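Local atomic coordinates of extracellular solute-binding protein, family 1 (Bifidobacterium longum subsp. infantis ATCC 15697, PDB entry 3QUF), a protein that probably captures a solute, perhaps a carbohydrate, outside the cell and delivers it to an ABC transporter for uptake. Residues Thr217-Thr223 with Ala401-Asp405. Sequence-based numbering, arbitrary orientation.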
ATOM      1  N   THR A 217       8.445   7.632 -18.859  1.00 20.64           N
ATOM      2  CA  THR A 217       9.138   6.358 -18.807  1.00 21.60           C
ATOM      3  C   THR A 217       9.853   6.202 -17.468  1.00 20.66           C
ATOM      4  O   THR A 217      10.077   7.163 -16.766  1.00 20.21           O
ATOM      5  CB  THR A 217      10.191   6.235 -19.923  1.00 23.66           C
ATOM      6  OG1 THR A 217      11.230   7.217 -19.740  1.00 23.66           O
ATOM      7  CG2 THR A 217       9.519   6.354 -21.319  1.00 24.48           C
ATOM      8  N   PHE A 218      10.211   4.978 -17.136  1.00 20.40           N
ATOM      9  CA  PHE A 218      11.081   4.740 -15.976  1.00 19.61           C
ATOM     10  C   PHE A 218      12.429   5.456 -16.144  1.00 20.14           C
ATOM     11  O   PHE A 218      12.987   5.997 -15.193  1.00 19.20           O
ATOM     12  CB  PHE A 218      11.278   3.238 -15.747  1.00 19.86           C
ATOM     13  CG  PHE A 218      10.027   2.514 -15.359  1.00 17.33           C
ATOM     14  CD1 PHE A 218       9.558   2.560 -14.059  1.00 16.39           C
ATOM     15  CD2 PHE A 218       9.302   1.770 -16.296  1.00 17.67           C
ATOM     16  CE1 PHE A 218       8.410   1.930 -13.714  1.00 17.43           C
ATOM     17  CE2 PHE A 218       8.137   1.141 -15.954  1.00 16.86           C
ATOM     18  CZ  PHE A 218       7.687   1.194 -14.637  1.00 16.78           C
ATOM     19  N   THR A 219      12.977   5.455 -17.362  1.00 21.00           N
ATOM     20  CA  THR A 219      14.215   6.168 -17.605  1.00 22.44           C
ATOM     21  C   THR A 219      14.112   7.639 -17.280  1.00 21.76           C
ATOM     22  O   THR A 219      15.041   8.202 -16.712  1.00 23.10           O
ATOM     23  CB  THR A 219      14.678   5.971 -19.057  1.00 23.74           C
ATOM     24  OG1 THR A 219      14.931   4.579 -19.240  1.00 26.45           O
ATOM     25  CG2 THR A 219      15.961   6.777 -19.343  1.00 25.96           C
ATOM     26  N   LYS A 220      12.993   8.262 -17.621  1.00 21.66           N
ATOM     27  CA  LYS A 220      12.823   9.697 -17.298  1.00 22.82           C
ATOM     28  C   LYS A 220      12.647   9.930 -15.799  1.00 21.94           C
ATOM     29  O   LYS A 220      13.298  10.806 -15.207  1.00 22.84           O
ATOM     30  CB  LYS A 220      11.647  10.313 -18.057  1.00 23.97           C
ATOM     31  CG  LYS A 220      11.906  10.545 -19.567  1.00 29.55           C
ATOM     32  CD  LYS A 220      10.618  11.061 -20.267  1.00 36.17           C
ATOM     33  CE  LYS A 220      10.523  10.702 -21.782  1.00 40.13           C
ATOM     34  NZ  LYS A 220       9.083  10.421 -22.241  1.00 39.93           N
ATOM     35  N   ASP A 221      11.755   9.154 -15.181  1.00 20.62           N
ATOM     36  CA  ASP A 221      11.294   9.498 -13.819  1.00 20.43           C
ATOM     37  C   ASP A 221      11.880   8.692 -12.687  1.00 19.05           C
ATOM     38  O   ASP A 221      12.028   9.219 -11.587  1.00 20.15           O
ATOM     39  CB  ASP A 221       9.777   9.479 -13.759  1.00 20.27           C
ATOM     40  CG  ASP A 221       9.162  10.738 -14.341  1.00 22.51           C
ATOM     41  OD1 ASP A 221       9.697  11.874 -14.121  1.00 22.64           O
ATOM     42  OD2 ASP A 221       8.152  10.567 -15.024  1.00 23.53           O
ATOM     43  N   TRP A 222      12.183   7.418 -12.902  1.00 18.11           N
ATOM     44  CA  TRP A 222      12.755   6.631 -11.835  1.00 16.57           C
ATOM     45  C   TRP A 222      14.265   6.809 -11.743  1.00 16.84           C
ATOM     46  O   TRP A 222      14.813   6.663 -10.667  1.00 16.71           O
ATOM     47  CB  TRP A 222      12.418   5.151 -11.959  1.00 16.63           C
ATOM     48  CG  TRP A 222      11.001   4.797 -11.520  1.00 14.44           C
ATOM     49  CD1 TRP A 222       9.865   5.555 -11.681  1.00 14.75           C
ATOM     50  CD2 TRP A 222      10.578   3.606 -10.833  1.00 14.88           C
ATOM     51  NE1 TRP A 222       8.779   4.888 -11.175  1.00 15.25           N
ATOM     52  CE2 TRP A 222       9.186   3.688 -10.659  1.00 14.98           C
ATOM     53  CE3 TRP A 222      11.238   2.469 -10.386  1.00 14.60           C
ATOM     54  CZ2 TRP A 222       8.440   2.682 -10.020  1.00 13.97           C
ATOM     55  CZ3 TRP A 222      10.496   1.451  -9.767  1.00 17.02           C
ATOM     56  CH2 TRP A 222       9.106   1.580  -9.588  1.00 16.02           C
ATOM     57  N   THR A 223      14.922   7.122 -12.868  1.00 17.61           N
ATOM     58  CA  THR A 223      16.396   7.309 -12.840  1.00 18.27           C
ATOM     59  C   THR A 223      16.876   8.240 -11.751  1.00 18.66           C
ATOM     60  O   THR A 223      17.756   7.872 -10.988  1.00 19.78           O
ATOM     61  CB  THR A 223      16.965   7.759 -14.191  1.00 19.06           C
ATOM     62  OG1 THR A 223      16.631   6.782 -15.166  1.00 20.81           O
ATOM     63  CG2 THR A 223      18.468   7.898 -14.107  1.00 19.43           C
ATOM     64  N   ALA A 401      16.776   1.707 -14.468  1.00 22.10           N
ATOM     65  CA  ALA A 401      15.583   2.289 -15.064  1.00 21.54           C
ATOM     66  C   ALA A 401      15.347   1.789 -16.494  1.00 22.65           C
ATOM     67  O   ALA A 401      14.211   1.504 -16.865  1.00 21.16           O
ATOM     68  CB  ALA A 401      15.632   3.817 -15.003  1.00 21.77           C
ATOM     69  N   LYS A 402      16.419   1.648 -17.270  1.00 23.88           N
ATOM     70  CA  LYS A 402      16.305   1.160 -18.644  1.00 25.46           C
ATOM     71  C   LYS A 402      15.792  -0.279 -18.642  1.00 25.26           C
ATOM     72  O   LYS A 402      14.989  -0.653 -19.513  1.00 24.80           O
ATOM     73  CB  LYS A 402      17.640   1.252 -19.388  1.00 27.53           C
ATOM     74  CG  LYS A 402      18.081   2.701 -19.715  1.00 31.26           C
ATOM     75  CD  LYS A 402      19.467   2.744 -20.378  1.00 37.46           C
ATOM     76  CE  LYS A 402      19.633   3.986 -21.247  1.00 41.80           C
ATOM     77  NZ  LYS A 402      20.987   4.036 -21.919  1.00 44.86           N
ATOM     78  N   ALA A 403      16.239  -1.087 -17.670  1.00 23.64           N
ATOM     79  CA  ALA A 403      15.743  -2.473 -17.565  1.00 23.71           C
ATOM     80  C   ALA A 403      14.245  -2.547 -17.267  1.00 21.94           C
ATOM     81  O   ALA A 403      13.517  -3.365 -17.827  1.00 21.32           O
ATOM     82  CB  ALA A 403      16.530  -3.259 -16.541  1.00 24.25           C
ATOM     83  N   LEU A 404      13.773  -1.675 -16.382  1.00 21.13           N
ATOM     84  CA  LEU A 404      12.352  -1.569 -16.113  1.00 20.33           C
ATOM     85  C   LEU A 404      11.559  -1.143 -17.364  1.00 19.89           C
ATOM     86  O   LEU A 404      10.528  -1.710 -17.640  1.00 19.29           O
ATOM     87  CB  LEU A 404      12.082  -0.625 -14.946  1.00 20.23           C
ATOM     88  CG  LEU A 404      12.473  -1.168 -13.555  1.00 20.27           C
ATOM     89  CD1 LEU A 404      12.306  -0.091 -12.506  1.00 21.27           C
ATOM     90  CD2 LEU A 404      11.647  -2.387 -13.177  1.00 22.95           C
ATOM     91  N   ASP A 405      12.055  -0.149 -18.112  1.00 21.37           N
ATOM     92  CA  ASP A 405      11.392   0.258 -19.364  1.00 21.72           C
ATOM     93  C   ASP A 405      11.339  -0.913 -20.364  1.00 22.27           C
ATOM     94  O   ASP A 405      10.292  -1.152 -20.984  1.00 22.39           O
ATOM     95  CB  ASP A 405      12.124   1.443 -19.990  1.00 22.59           C
ATOM     96  CG  ASP A 405      11.621   2.791 -19.456  1.00 23.97           C
ATOM     97  OD1 ASP A 405      10.425   2.893 -19.130  1.00 23.38           O
ATOM     98  OD2 ASP A 405      12.422   3.755 -19.423  1.00 27.44           O
TER
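The carboxylate of D405 takes three hydrogen bonds from the first turn of helix 218-221. F218 N donates to D405 OD1 at 2.9 Å, on the syn side but 28° out of the carboxylate plane. D405 OD2 has two donors, both from one residue: T219 N approaches from above that plane at 2.7 Å, while T219 OG1 donates at 2.6 Å to the anti lone pair. The threonine hydroxyl can do this because it lies anti to its carbonyl carbon (chi1 -62°), beside the N-H. This is helix N-terminal capping shared between two parts of the chain: T217 is the N-cap, its OG1 accepting from K220 N, while D405, from helix 397-408, takes the first two N-H groups. The helix end would probably favour a charged carboxylate. Beside this polar cluster, L404 crosses F218 at about a right angle, its CB in CH-pi contact over one ring face, 4.1 Å from the centroid; L404 CD1 meets W222 CE3 obliquely at 3.5 Å. F218 points its CD1 edge at the centre of the W222 indole face, and W222 NE1 bonds D208. A401 CB packs against two oxygens, T223 OG1 (3.1 Å) and F218 O; that hydroxyl donates to T219 O.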